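Local atomic coordinates of intimin (Escherichia coli O127:H6 str. E2348/69, PDB entry 6TQD), a protein that probably mediates intimate attachment of the bacterium to host intestinal cells through an extended extracellular passenger that includes Ig-like domains. Residues A[20-25]-A[64-69]; A[115-120]-A[200-205]; A[6-11]-A[92-97]; A[32-37]-A[57-62]. All blocks are in the same frame, centred on the assembly; numbering follows the deposited sequence.

Overall arrangement
The chain folds as two Ig-like sandwiches in series, and three of the contacts lie in the first. Residues 6-11 open contact 3, 20-25 open contact 1 and 32-37 open contact 4; they are then matched in reverse order by 57-62, 64-69 and 92-97. Contact 4 is thus nested within contact 1, and contact 1 within contact 3. Contact 1 joins neighbouring strands of one sheet, contact 3 packs strand 6-9 of that sheet on strand 90-101 of the other, and contact 4 sets the turn before strand 62-65 against edge strand 34-40; Tyr62 of contact 4 pairs with Ile24 of contact 1. Contact 2 (115-120 with 200-205) follows separately and closes the second domain from first strand to last.

Contact 1. Residues A[20-25]-A[64-69]; sequences STQKIQ and AILPAY
Gln22 and Ala64 exchange backbone hydrogen bonds in both directions, Gln22 N to Ala64 O at 2.9 Å and Ala64 N to Gln22 O at 2.8 Å, as a hydrogen-bonded pair of an antiparallel sheet should. The neighbouring pair, Thr21 with Ile65, is non-hydrogen-bonded, and the pattern resumes where Leu66 N meets Ser20 O at 2.9 Å. Ala64 O also receives a CA-H contact from Thr21.

A side-chain bond links two residues of the same segment. Gln22 bends at chi2 (-70°), and its NE2 donates to Ser20 OG at 2.9 Å, with the hydroxyl lying in the amide plane. That hydroxyl is further tied to Thr17 O; a small serine, whose hydroxyl can serve both partners, suits the turn leading into the strand.

The packing divides between the two faces. On one, Ile65 CD1 lies close to Thr21 OG1, 3.2 Å away, the two beta-branched side chains running side by side as suits an extended strand. On the other, Leu66 CD1 meets the methylene Gln22 CG at 3.8 Å, so the glutamine turns its aliphatic part to the leucine.

Ala64 and Leu66 pack on Ile98 of strand 90-101 in the opposing sheet, and a small alanine fits beneath it. Strand 50-53 flanks strand 62-65 on its far side, where Ile65 pairs with Gln50.

Contact 2. Residues A[115-120]-A[200-205]; sequences FTADKT and NAVIFV
Thr120 and Val202 bring their backbones together, CA atoms 5.0 Å apart, where the first strand of an Ig-like sandwich changes sheets. Strand 111-117 pairs with strand 130-138 in one sheet; the chain then leaves it through Asp118, Lys119 and Thr120 and re-enters the other sheet as strand 121-123, which runs parallel to the final strand, 197-205. A backbone bond from Ile203 N to Thr120 O, 3.2 Å and rather long, joins the two segments. The same oxygen takes a CA-H contact from Val202.

At the other end of the contact the two segments stand further apart, and a water spans the gap: it donates to Phe115 O and accepts from Asn200 N.

Among the side chains Val202 does most of the work. With its CG1 anti to the carbonyl carbon (chi1 -60°), that methyl is directed at the bend, touching Lys119 O at 3.6 Å and Ala117 CB at 4.2 Å. Tyr132 lies against both Ala117 and Val202, so a branched aliphatic residue opposite a small one fills the sandwich margin. Lys119 directs its amino group elsewhere, into a salt bridge with Glu128, while Phe115 packs on Val186 and Ala188 in the interior. Ile203, on the outer side of the last strand, rests its CG2 3.6 Å from Thr120 O.

Contact 3. Residues A[6-11]-A[92-97]; sequences LSLNIP and NNVLLT. With NA (sodium ion), chain I.
Ile10 carries CG1 anti to its carbonyl carbon (chi1 -55°) and Val94 carries CG1 anti to its backbone N (chi1 -178°), which sets these two carbons 3.7 Å apart as the side chains slide past each other in opposite directions. They close one side of an Ig-like sandwich, where strand 6-9 edges one sheet and strand 90-101 belongs to the other; no direct hydrogen bond joins the segments, and the seam is apolar.

Val94 wedges between two partners. Its CG1 also meets Ile10 CD1, while CG2 lies 3.9 Å from Leu8 CD2 and closer still, 3.4 Å, to Leu8 O. Farther along, Ile10 CG2 touches Leu96 CD1 at 3.9 Å, the two side chains crossing at about a right angle. Branched aliphatics suit the seam, Leu8 and Ile10 being flanked by Val28 and Leu26 of the adjacent strand 21-30.

Water relays the polar groups at the rim. One molecule donates to Leu8 O and accepts from Asn92 ND2, an amide well placed at the surface. Two others donate to Leu95 O and also bind a sodium ion, which, with four water ligands in all, takes Ile10 O as its protein ligand at 2.4 Å.

Contact 4. Residues A[32-37]-A[57-62]; sequences YGLDRI and QSAQDY
Ile37 packs its CB against Tyr62 CE1 at 3.8 Å, the isoleucine approaching the ring obliquely as the two side chains slide past each other in opposite directions. Ile37 CG1 also sits 3.6 Å from Ala59 O. Toward the start of the strand, Leu34 CD2 meets the CB of Gln60 at 3.9 Å, where the two side chains cross at about a right angle, and Ala59 CB faces Asp35 O. An alanine lets the turn come this close to the strand.

One water joins the polar groups. It accepts from Ile37 N, donates to Ala59 O at 2.6 Å, and is hydrogen-bonded to Tyr62 OH at 2.7 Å, lying in the plane of the ring at its edge. A tyrosine suits this place because ring carbon CE1 can pack on Ile37 while the hydroxyl reaches the water.

Behind these residues, a type I turn from Ser58 to Asp61 presents Ala59 and Gln60. Ser58 OG accepts from Gln60 N at 3.2 Å, forming an ST turn. On the strand, Asp35 and Arg36 form a classic bulge opposite Tyr84, and Arg36 NH1 makes a salt bridge with Asp35 OD2, the guanidinium also engaging Tyr84 by a cation-pi contact. Tyr62 meets His53 edge-to-face, and Ile37 reaches Leu26 and Ala81 in the two sheets.

Strand 34-40 is an edge strand of its sheet within this chain, and here the water satisfies an edge N-H and a turn carbonyl together. The apolar contacts and this three-way water bridge together join turn and strand.

Contact 1. Residues A[20-25]-A[64-69]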
loop_
_atom_site.group_PDB
_atom_site.type_symbol
_atom_site.label_atom_id
_atom_site.label_comp_id
_atom_site.label_asym_id
_atom_site.label_seq_id
_atom_site.Cartn_x
_atom_site.Cartn_y
_atom_site.Cartn_z
ATOM N N SER A 20 -5.201 10.538 4.948
ATOM C CA SER A 20 -6.625 10.720 4.696
ATOM C C SER A 20 -7.462 10.401 5.941
ATOM O O SER A 20 -7.000 9.774 6.897
ATOM C CB SER A 20 -7.097 9.849 3.522
ATOM O OG SER A 20 -7.064 8.472 3.822
ATOM N N THR A 21 -8.704 10.868 5.911
ATOM C CA THR A 21 -9.702 10.552 6.923
ATOM C C THR A 21 -10.650 9.509 6.355
ATOM O O THR A 21 -11.212 9.699 5.275
ATOM C CB THR A 21 -10.485 11.814 7.299
ATOM O OG1 THR A 21 -9.598 12.790 7.859
ATOM C CG2 THR A 21 -11.567 11.486 8.318
ATOM N N GLN A 22 -10.828 8.411 7.082
ATOM C CA GLN A 22 -11.592 7.262 6.612
ATOM C C GLN A 22 -12.685 6.941 7.622
ATOM O O GLN A 22 -12.394 6.615 8.779
ATOM C CB GLN A 22 -10.675 6.053 6.442
ATOM C CG GLN A 22 -9.595 6.258 5.396
ATOM C CD GLN A 22 -10.157 6.294 3.988
ATOM O OE1 GLN A 22 -11.204 5.711 3.714
ATOM N NE2 GLN A 22 -9.463 6.980 3.089
ATOM N N LYS A 23 -13.936 7.011 7.176
ATOM C CA LYS A 23 -15.058 6.653 8.032
ATOM C C LYS A 23 -15.030 5.156 8.318
ATOM O O LYS A 23 -14.711 4.351 7.445
ATOM C CB LYS A 23 -16.371 7.014 7.344
ATOM C CG LYS A 23 -17.619 6.712 8.152
ATOM C CD LYS A 23 -18.880 6.887 7.312
ATOM C CE LYS A 23 -20.124 6.402 8.048
ATOM N NZ LYS A 23 -20.115 4.927 8.280
ATOM N N ILE A 24 -15.376 4.798 9.551
ATOM C CA ILE A 24 -15.430 3.420 10.016
ATOM C C ILE A 24 -16.885 3.012 10.155
ATOM O O ILE A 24 -17.672 3.724 10.784
ATOM C CB ILE A 24 -14.722 3.298 11.378
ATOM C CG1 ILE A 24 -13.236 3.657 11.259
ATOM C CG2 ILE A 24 -14.896 1.896 11.921
ATOM C CD1 ILE A 24 -12.563 3.999 12.565
ATOM N N GLN A 25 -17.249 1.876 9.573
ATOM C CA GLN A 25 -18.595 1.331 9.694
ATOM C C GLN A 25 -18.624 0.278 10.795
ATOM O O GLN A 25 -17.909 -0.733 10.716
ATOM C CB GLN A 25 -19.101 0.756 8.375
ATOM C CG GLN A 25 -20.545 0.296 8.450
ATOM C CD GLN A 25 -21.055 -0.293 7.152
ATOM O OE1 GLN A 25 -20.314 -0.416 6.178
ATOM N NE2 GLN A 25 -22.332 -0.655 7.130
ATOM N N ALA A 64 -10.893 7.082 11.116
ATOM C CA ALA A 64 -9.464 6.903 11.276
ATOM C C ALA A 64 -8.752 8.000 10.501
ATOM O O ALA A 64 -9.100 8.266 9.345
ATOM C CB ALA A 64 -9.025 5.533 10.763
ATOM N N ILE A 65 -7.792 8.643 11.151
ATOM C CA ILE A 65 -6.843 9.544 10.507
ATOM C C ILE A 65 -5.602 8.711 10.225
ATOM O O ILE A 65 -4.932 8.248 11.148
ATOM C CB ILE A 65 -6.514 10.748 11.392
ATOM C CG1 ILE A 65 -7.798 11.424 11.895
ATOM C CG2 ILE A 65 -5.629 11.726 10.619
ATOM C CD1 ILE A 65 -8.807 11.738 10.822
ATOM N N LEU A 66 -5.302 8.506 8.945
ATOM C CA LEU A 66 -4.223 7.606 8.575
ATOM C C LEU A 66 -2.871 8.304 8.689
ATOM O O LEU A 66 -2.757 9.495 8.378
ATOM C CB LEU A 66 -4.437 7.113 7.147
ATOM C CG LEU A 66 -5.315 5.857 7.022
ATOM C CD1 LEU A 66 -6.652 6.042 7.713
ATOM C CD2 LEU A 66 -5.521 5.452 5.572
ATOM N N PRO A 67 -1.842 7.605 9.153
ATOM C CA PRO A 67 -0.510 8.222 9.229
ATOM C C PRO A 67 0.100 8.415 7.844
ATOM O O PRO A 67 -0.446 7.991 6.823
ATOM C CB PRO A 67 0.303 7.222 10.054
ATOM C CG PRO A 67 -0.355 5.930 9.828
ATOM C CD PRO A 67 -1.832 6.228 9.672
ATOM N N ALA A 68 1.255 9.072 7.828
ATOM C CA ALA A 68 2.056 9.144 6.618
ATOM C C ALA A 68 2.571 7.763 6.236
ATOM O O ALA A 68 2.791 6.895 7.081
ATOM C CB ALA A 68 3.237 10.090 6.816
ATOM N N TYR A 69 2.771 7.571 4.938
ATOM C CA TYR A 69 3.286 6.310 4.435
ATOM C C TYR A 69 4.741 6.150 4.849
ATOM O O TYR A 69 5.527 7.103 4.795
ATOM C CB TYR A 69 3.192 6.309 2.914
ATOM C CG TYR A 69 3.610 5.038 2.236
ATOM C CD1 TYR A 69 2.765 3.943 2.161
ATOM C CD2 TYR A 69 4.873 4.923 1.665
ATOM C CE1 TYR A 69 3.157 2.781 1.525
ATOM C CE2 TYR A 69 5.269 3.777 1.028
ATOM C CZ TYR A 69 4.414 2.703 0.963
ATOM O OH TYR A 69 4.823 1.557 0.322
#

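Contact 2. Residues A[115-120]-A[200-205]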
loop_
_atom_site.group_PDB
_atom_site.type_symbol
_atom_site.label_atom_id
_atom_site.label_comp_id
_atom_site.label_asym_id
_atom_site.label_seq_id
_atom_site.Cartn_x
_atom_site.Cartn_y
_atom_site.Cartn_z
ATOM N N PHE A 115 9.540 -0.069 -7.982
ATOM C CA PHE A 115 10.291 -0.464 -9.173
ATOM C C PHE A 115 11.713 0.051 -8.961
ATOM O O PHE A 115 11.961 1.257 -9.070
ATOM C CB PHE A 115 9.666 0.105 -10.440
ATOM C CG PHE A 115 10.240 -0.456 -11.713
ATOM C CD1 PHE A 115 10.473 -1.819 -11.838
ATOM C CD2 PHE A 115 10.510 0.366 -12.793
ATOM C CE1 PHE A 115 10.984 -2.342 -13.010
ATOM C CE2 PHE A 115 11.026 -0.153 -13.965
ATOM C CZ PHE A 115 11.259 -1.512 -14.073
ATOM N N THR A 116 12.622 -0.865 -8.642
ATOM C CA THR A 116 13.961 -0.508 -8.200
ATOM C C THR A 116 14.997 -1.306 -8.978
ATOM O O THR A 116 14.725 -2.400 -9.481
ATOM C CB THR A 116 14.146 -0.799 -6.702
ATOM O OG1 THR A 116 13.899 -2.186 -6.438
ATOM C CG2 THR A 116 13.175 0.032 -5.879
ATOM N N ALA A 117 16.189 -0.741 -9.061
ATOM C CA ALA A 117 17.322 -1.368 -9.726
ATOM C C ALA A 117 18.356 -1.829 -8.704
ATOM O O ALA A 117 18.481 -1.254 -7.617
ATOM C CB ALA A 117 17.966 -0.388 -10.705
ATOM N N ASP A 118 19.101 -2.870 -9.064
ATOM C CA ASP A 118 20.128 -3.385 -8.174
ATOM C C ASP A 118 21.391 -2.534 -8.167
ATOM O O ASP A 118 22.236 -2.716 -7.283
ATOM C CB ASP A 118 20.484 -4.841 -8.511
ATOM C CG ASP A 118 21.210 -4.987 -9.833
ATOM O OD1 ASP A 118 21.065 -4.107 -10.703
ATOM O OD2 ASP A 118 21.954 -5.990 -9.984
ATOM N N LYS A 119 21.536 -1.604 -9.108
ATOM C CA LYS A 119 22.713 -0.751 -9.181
ATOM C C LYS A 119 22.284 0.644 -9.598
ATOM O O LYS A 119 21.289 0.812 -10.305
ATOM C CB LYS A 119 23.713 -1.249 -10.234
ATOM C CG LYS A 119 24.103 -2.694 -10.101
ATOM C CD LYS A 119 24.802 -3.173 -11.358
ATOM C CE LYS A 119 25.133 -4.645 -11.259
ATOM N NZ LYS A 119 25.795 -5.135 -12.487
ATOM N N THR A 120 23.057 1.644 -9.174
ATOM C CA THR A 120 22.802 3.020 -9.582
ATOM C C THR A 120 23.603 3.409 -10.813
ATOM O O THR A 120 23.305 4.433 -11.441
ATOM C CB THR A 120 23.144 3.985 -8.442
ATOM O OG1 THR A 120 24.531 3.874 -8.111
ATOM C CG2 THR A 120 22.293 3.682 -7.213
ATOM N N ASN A 200 13.912 5.221 -10.406
ATOM C CA ASN A 200 14.896 6.289 -10.339
ATOM C C ASN A 200 15.880 6.147 -11.498
ATOM O O ASN A 200 16.155 5.047 -11.977
ATOM C CB ASN A 200 15.662 6.231 -9.019
ATOM C CG ASN A 200 14.837 6.706 -7.841
ATOM O OD1 ASN A 200 13.822 7.385 -8.005
ATOM N ND2 ASN A 200 15.277 6.354 -6.638
ATOM N N ALA A 201 16.398 7.278 -11.961
ATOM C CA ALA A 201 17.351 7.253 -13.054
ATOM C C ALA A 201 18.587 6.483 -12.629
ATOM O O ALA A 201 18.992 6.528 -11.465
ATOM C CB ALA A 201 17.757 8.679 -13.429
ATOM N N VAL A 202 19.170 5.757 -13.583
ATOM C CA VAL A 202 20.483 5.149 -13.439
ATOM C C VAL A 202 21.378 5.803 -14.479
ATOM O O VAL A 202 20.910 6.447 -15.414
ATOM C CB VAL A 202 20.451 3.624 -13.620
ATOM C CG1 VAL A 202 19.542 2.984 -12.581
ATOM C CG2 VAL A 202 19.992 3.257 -15.026
ATOM N N ILE A 203 22.681 5.639 -14.306
ATOM C CA ILE A 203 23.656 6.265 -15.191
ATOM C C ILE A 203 24.616 5.201 -15.696
ATOM O O ILE A 203 25.168 4.427 -14.905
ATOM C CB ILE A 203 24.408 7.415 -14.490
ATOM C CG1 ILE A 203 25.302 8.145 -15.492
ATOM C CG2 ILE A 203 25.227 6.888 -13.317
ATOM C CD1 ILE A 203 25.743 9.520 -15.020
ATOM N N PHE A 204 24.848 5.185 -17.007
ATOM C CA PHE A 204 25.882 4.342 -17.601
ATOM C C PHE A 204 27.123 5.200 -17.814
ATOM O O PHE A 204 27.028 6.324 -18.322
ATOM C CB PHE A 204 25.392 3.746 -18.921
ATOM C CG PHE A 204 24.359 2.657 -18.751
ATOM C CD1 PHE A 204 24.741 1.338 -18.571
ATOM C CD2 PHE A 204 23.004 2.956 -18.752
ATOM C CE1 PHE A 204 23.806 0.339 -18.416
ATOM C CE2 PHE A 204 22.063 1.957 -18.592
ATOM C CZ PHE A 204 22.459 0.649 -18.420
ATOM N N VAL A 205 28.283 4.668 -17.415
ATOM C CA VAL A 205 29.516 5.439 -17.305
ATOM C C VAL A 205 30.594 4.842 -18.202
ATOM O O VAL A 205 30.749 3.619 -18.280
ATOM C CB VAL A 205 30.002 5.482 -15.838
ATOM C CG1 VAL A 205 31.184 6.431 -15.686
ATOM C CG2 VAL A 205 28.865 5.890 -14.904
HETATM O O HOH W 1 13.718 3.216 -8.387
#

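Contact 3. Residues A[6-11]-A[92-97]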
loop_
_atom_site.group_PDB
_atom_site.type_symbol
_atom_site.label_atom_id
_atom_site.label_comp_id
_atom_site.label_asym_id
_atom_site.label_seq_id
_atom_site.Cartn_x
_atom_site.Cartn_y
_atom_site.Cartn_z
ATOM N N LEU A 6 -25.374 -8.270 23.453
ATOM C CA LEU A 6 -24.563 -7.195 22.881
ATOM C C LEU A 6 -23.565 -7.783 21.902
ATOM O O LEU A 6 -22.778 -8.656 22.284
ATOM C CB LEU A 6 -23.823 -6.458 23.999
ATOM C CG LEU A 6 -22.954 -5.283 23.573
ATOM C CD1 LEU A 6 -23.774 -4.275 22.792
ATOM C CD2 LEU A 6 -22.304 -4.650 24.796
ATOM N N SER A 7 -23.590 -7.307 20.663
ATOM C CA SER A 7 -22.629 -7.741 19.654
ATOM C C SER A 7 -22.110 -6.536 18.878
ATOM O O SER A 7 -22.803 -5.522 18.717
ATOM C CB SER A 7 -23.242 -8.746 18.669
ATOM O OG SER A 7 -24.213 -8.140 17.839
ATOM N N LEU A 8 -20.858 -6.646 18.431
ATOM C CA LEU A 8 -20.203 -5.667 17.571
ATOM C C LEU A 8 -19.556 -6.402 16.406
ATOM O O LEU A 8 -18.826 -7.378 16.609
ATOM C CB LEU A 8 -19.126 -4.927 18.360
ATOM C CG LEU A 8 -18.230 -3.967 17.577
ATOM C CD1 LEU A 8 -19.025 -2.813 16.985
ATOM C CD2 LEU A 8 -17.108 -3.440 18.482
ATOM N N ASN A 9 -19.823 -5.943 15.191
ATOM C CA ASN A 9 -19.163 -6.451 13.998
ATOM C C ASN A 9 -18.635 -5.278 13.189
ATOM O O ASN A 9 -19.262 -4.217 13.140
ATOM C CB ASN A 9 -20.111 -7.299 13.139
ATOM C CG ASN A 9 -20.417 -8.668 13.773
ATOM O OD1 ASN A 9 -21.221 -8.775 14.702
ATOM N ND2 ASN A 9 -19.781 -9.723 13.263
ATOM N N ILE A 10 -17.470 -5.480 12.583
ATOM C CA ILE A 10 -16.830 -4.493 11.722
ATOM C C ILE A 10 -16.686 -5.119 10.348
ATOM O O ILE A 10 -15.753 -5.877 10.097
ATOM C CB ILE A 10 -15.474 -4.041 12.298
ATOM C CG1 ILE A 10 -15.675 -3.535 13.736
ATOM C CG2 ILE A 10 -14.850 -2.969 11.395
ATOM C CD1 ILE A 10 -14.431 -2.976 14.399
ATOM N N PRO A 11 -17.635 -4.859 9.438
ATOM C CA PRO A 11 -17.706 -5.646 8.197
ATOM C C PRO A 11 -16.581 -5.369 7.226
ATOM O O PRO A 11 -16.300 -6.227 6.384
ATOM C CB PRO A 11 -19.051 -5.229 7.587
ATOM C CG PRO A 11 -19.324 -3.884 8.168
ATOM C CD PRO A 11 -18.764 -3.919 9.557
ATOM N N ASN A 92 -17.375 -8.412 22.147
ATOM C CA ASN A 92 -16.016 -8.826 21.845
ATOM C C ASN A 92 -15.172 -7.589 21.530
ATOM O O ASN A 92 -15.681 -6.528 21.147
ATOM C CB ASN A 92 -16.014 -9.701 20.592
ATOM C CG ASN A 92 -16.645 -11.059 20.801
ATOM O OD1 ASN A 92 -16.580 -11.631 21.885
ATOM N ND2 ASN A 92 -17.260 -11.591 19.750
ATOM N N ASN A 93 -13.851 -7.738 21.677
ATOM C CA ASN A 93 -12.893 -6.725 21.235
ATOM C C ASN A 93 -12.576 -7.069 19.784
ATOM O O ASN A 93 -11.938 -8.088 19.510
ATOM C CB ASN A 93 -11.659 -6.762 22.134
ATOM C CG ASN A 93 -10.915 -5.442 22.165
ATOM O OD1 ASN A 93 -11.438 -4.393 21.758
ATOM N ND2 ASN A 93 -9.705 -5.476 22.708
ATOM N N VAL A 94 -13.038 -6.239 18.863
ATOM C CA VAL A 94 -13.098 -6.595 17.451
ATOM C C VAL A 94 -11.985 -5.904 16.685
ATOM O O VAL A 94 -11.770 -4.690 16.815
ATOM C CB VAL A 94 -14.480 -6.228 16.867
ATOM C CG1 VAL A 94 -14.580 -6.620 15.418
ATOM C CG2 VAL A 94 -15.588 -6.902 17.671
ATOM N N LEU A 95 -11.325 -6.668 15.823
ATOM C CA LEU A 95 -10.183 -6.194 15.067
ATOM C C LEU A 95 -10.633 -5.416 13.843
ATOM O O LEU A 95 -11.553 -5.815 13.119
ATOM C CB LEU A 95 -9.364 -7.404 14.617
ATOM C CG LEU A 95 -8.204 -7.154 13.660
ATOM C CD1 LEU A 95 -7.148 -6.298 14.325
ATOM C CD2 LEU A 95 -7.633 -8.484 13.206
ATOM N N LEU A 96 -9.984 -4.281 13.632
ATOM C CA LEU A 96 -10.060 -3.509 12.402
ATOM C C LEU A 96 -8.635 -3.357 11.890
ATOM O O LEU A 96 -7.748 -2.956 12.649
ATOM C CB LEU A 96 -10.657 -2.131 12.665
ATOM C CG LEU A 96 -10.591 -1.070 11.567
ATOM C CD1 LEU A 96 -11.391 -1.484 10.339
ATOM C CD2 LEU A 96 -11.065 0.284 12.069
ATOM N N THR A 97 -8.420 -3.673 10.617
ATOM C CA THR A 97 -7.117 -3.550 9.981
ATOM C C THR A 97 -7.139 -2.352 9.044
ATOM O O THR A 97 -8.048 -2.222 8.210
ATOM C CB THR A 97 -6.753 -4.833 9.234
ATOM O OG1 THR A 97 -6.774 -5.943 10.151
ATOM C CG2 THR A 97 -5.365 -4.726 8.601
HETATM NA NA NA I . -13.924 -7.403 9.720
HETATM O O HOH W 2 -18.177 -9.720 17.872
HETATM O O HOH W 3 -13.710 -7.289 7.307
HETATM O O HOH W 4 -12.628 -5.725 10.424
HETATM O O HOH W 5 -13.546 -7.623 12.294
HETATM O O HOH W 6 -12.017 -9.000 8.762
#

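Contact 4. Residues A[32-37]-A[57-62]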
loop_
_atom_site.group_PDB
_atom_site.type_symbol
_atom_site.label_atom_id
_atom_site.label_comp_id
_atom_site.label_asym_id
_atom_site.label_seq_id
_atom_site.Cartn_x
_atom_site.Cartn_y
_atom_site.Cartn_z
ATOM N N TYR A 32 -29.885 -3.681 25.514
ATOM C CA TYR A 32 -30.078 -2.663 26.538
ATOM C C TYR A 32 -29.710 -1.254 26.085
ATOM O O TYR A 32 -29.963 -0.298 26.829
ATOM C CB TYR A 32 -29.295 -3.020 27.812
ATOM C CG TYR A 32 -29.693 -4.353 28.378
ATOM C CD1 TYR A 32 -31.019 -4.603 28.739
ATOM C CD2 TYR A 32 -28.763 -5.357 28.579
ATOM C CE1 TYR A 32 -31.393 -5.827 29.243
ATOM C CE2 TYR A 32 -29.131 -6.590 29.093
ATOM C CZ TYR A 32 -30.453 -6.814 29.431
ATOM O OH TYR A 32 -30.830 -8.039 29.949
ATOM N N GLY A 33 -29.162 -1.088 24.889
ATOM C CA GLY A 33 -28.812 0.217 24.386
ATOM C C GLY A 33 -27.316 0.476 24.407
ATOM O O GLY A 33 -26.659 0.318 25.437
ATOM N N LEU A 34 -26.778 0.904 23.272
ATOM C CA LEU A 34 -25.357 1.194 23.186
ATOM C C LEU A 34 -25.019 2.419 24.023
ATOM O O LEU A 34 -25.729 3.432 23.990
ATOM C CB LEU A 34 -24.968 1.448 21.729
ATOM C CG LEU A 34 -23.510 1.833 21.446
ATOM C CD1 LEU A 34 -22.562 0.682 21.734
ATOM C CD2 LEU A 34 -23.338 2.326 20.006
ATOM N N ASP A 35 -23.943 2.313 24.804
ATOM C CA ASP A 35 -23.414 3.448 25.544
ATOM C C ASP A 35 -22.220 4.090 24.849
ATOM O O ASP A 35 -22.164 5.320 24.719
ATOM C CB ASP A 35 -23.044 3.018 26.974
ATOM C CG ASP A 35 -22.532 4.174 27.818
ATOM O OD1 ASP A 35 -23.359 4.984 28.271
ATOM O OD2 ASP A 35 -21.297 4.276 27.999
ATOM N N ARG A 36 -21.258 3.288 24.394
ATOM C CA ARG A 36 -20.025 3.838 23.843
ATOM C C ARG A 36 -19.224 2.740 23.164
ATOM O O ARG A 36 -19.478 1.542 23.348
ATOM C CB ARG A 36 -19.174 4.459 24.950
ATOM C CG ARG A 36 -18.644 3.427 25.918
ATOM C CD ARG A 36 -17.984 4.077 27.100
ATOM N NE ARG A 36 -17.338 3.102 27.976
ATOM C CZ ARG A 36 -17.966 2.340 28.856
ATOM N NH1 ARG A 36 -19.283 2.408 28.989
ATOM N NH2 ARG A 36 -17.264 1.500 29.607
ATOM N N ILE A 37 -18.232 3.176 22.377
ATOM C CA ILE A 37 -17.205 2.331 21.792
ATOM C C ILE A 37 -15.870 2.776 22.382
ATOM O O ILE A 37 -15.587 3.982 22.430
ATOM C CB ILE A 37 -17.147 2.484 20.256
ATOM C CG1 ILE A 37 -18.527 2.346 19.608
ATOM C CG2 ILE A 37 -16.177 1.488 19.681
ATOM C CD1 ILE A 37 -19.172 0.980 19.761
ATOM N N GLN A 57 -23.429 13.304 16.707
ATOM C CA GLN A 57 -24.039 12.996 17.992
ATOM C C GLN A 57 -24.173 11.497 18.240
ATOM O O GLN A 57 -24.695 11.104 19.288
ATOM C CB GLN A 57 -25.413 13.671 18.097
ATOM C CG GLN A 57 -25.397 15.181 17.892
ATOM C CD GLN A 57 -25.373 15.572 16.425
ATOM O OE1 GLN A 57 -25.206 14.723 15.548
ATOM N NE2 GLN A 57 -25.543 16.861 16.152
ATOM N N SER A 58 -23.692 10.658 17.321
ATOM C CA SER A 58 -23.861 9.213 17.410
ATOM C C SER A 58 -22.694 8.577 18.149
ATOM O O SER A 58 -21.528 8.837 17.829
ATOM C CB SER A 58 -23.963 8.607 16.009
ATOM O OG SER A 58 -23.750 7.206 16.050
ATOM N N ALA A 59 -23.012 7.740 19.136
ATOM C CA ALA A 59 -21.980 7.064 19.913
ATOM C C ALA A 59 -21.189 6.034 19.114
ATOM O O ALA A 59 -20.212 5.495 19.649
ATOM C CB ALA A 59 -22.608 6.365 21.122
ATOM N N GLN A 60 -21.573 5.736 17.868
ATOM C CA GLN A 60 -20.833 4.753 17.084
ATOM C C GLN A 60 -20.186 5.341 15.836
ATOM O O GLN A 60 -19.784 4.580 14.942
ATOM C CB GLN A 60 -21.702 3.553 16.671
ATOM C CG GLN A 60 -22.831 3.873 15.713
ATOM C CD GLN A 60 -23.397 2.623 15.058
ATOM O OE1 GLN A 60 -23.001 2.261 13.948
ATOM N NE2 GLN A 60 -24.308 1.957 15.739
ATOM N N ASP A 61 -20.069 6.666 15.746
ATOM C CA ASP A 61 -19.573 7.337 14.544
ATOM C C ASP A 61 -18.107 7.698 14.750
ATOM O O ASP A 61 -17.788 8.708 15.386
ATOM C CB ASP A 61 -20.407 8.579 14.245
ATOM C CG ASP A 61 -20.025 9.240 12.935
ATOM O OD1 ASP A 61 -19.270 8.624 12.153
ATOM O OD2 ASP A 61 -20.476 10.379 12.691
ATOM N N TYR A 62 -17.217 6.883 14.185
ATOM C CA TYR A 62 -15.783 7.055 14.329
ATOM C C TYR A 62 -15.116 7.090 12.963
ATOM O O TYR A 62 -15.670 6.634 11.962
ATOM C CB TYR A 62 -15.185 5.909 15.163
ATOM C CG TYR A 62 -15.477 6.093 16.622
ATOM C CD1 TYR A 62 -16.660 5.617 17.183
ATOM C CD2 TYR A 62 -14.592 6.763 17.437
ATOM C CE1 TYR A 62 -16.934 5.816 18.520
ATOM C CE2 TYR A 62 -14.839 6.944 18.761
ATOM C CZ TYR A 62 -16.027 6.485 19.299
ATOM O OH TYR A 62 -16.271 6.676 20.637
HETATM O O HOH W 7 -18.665 6.042 21.627
#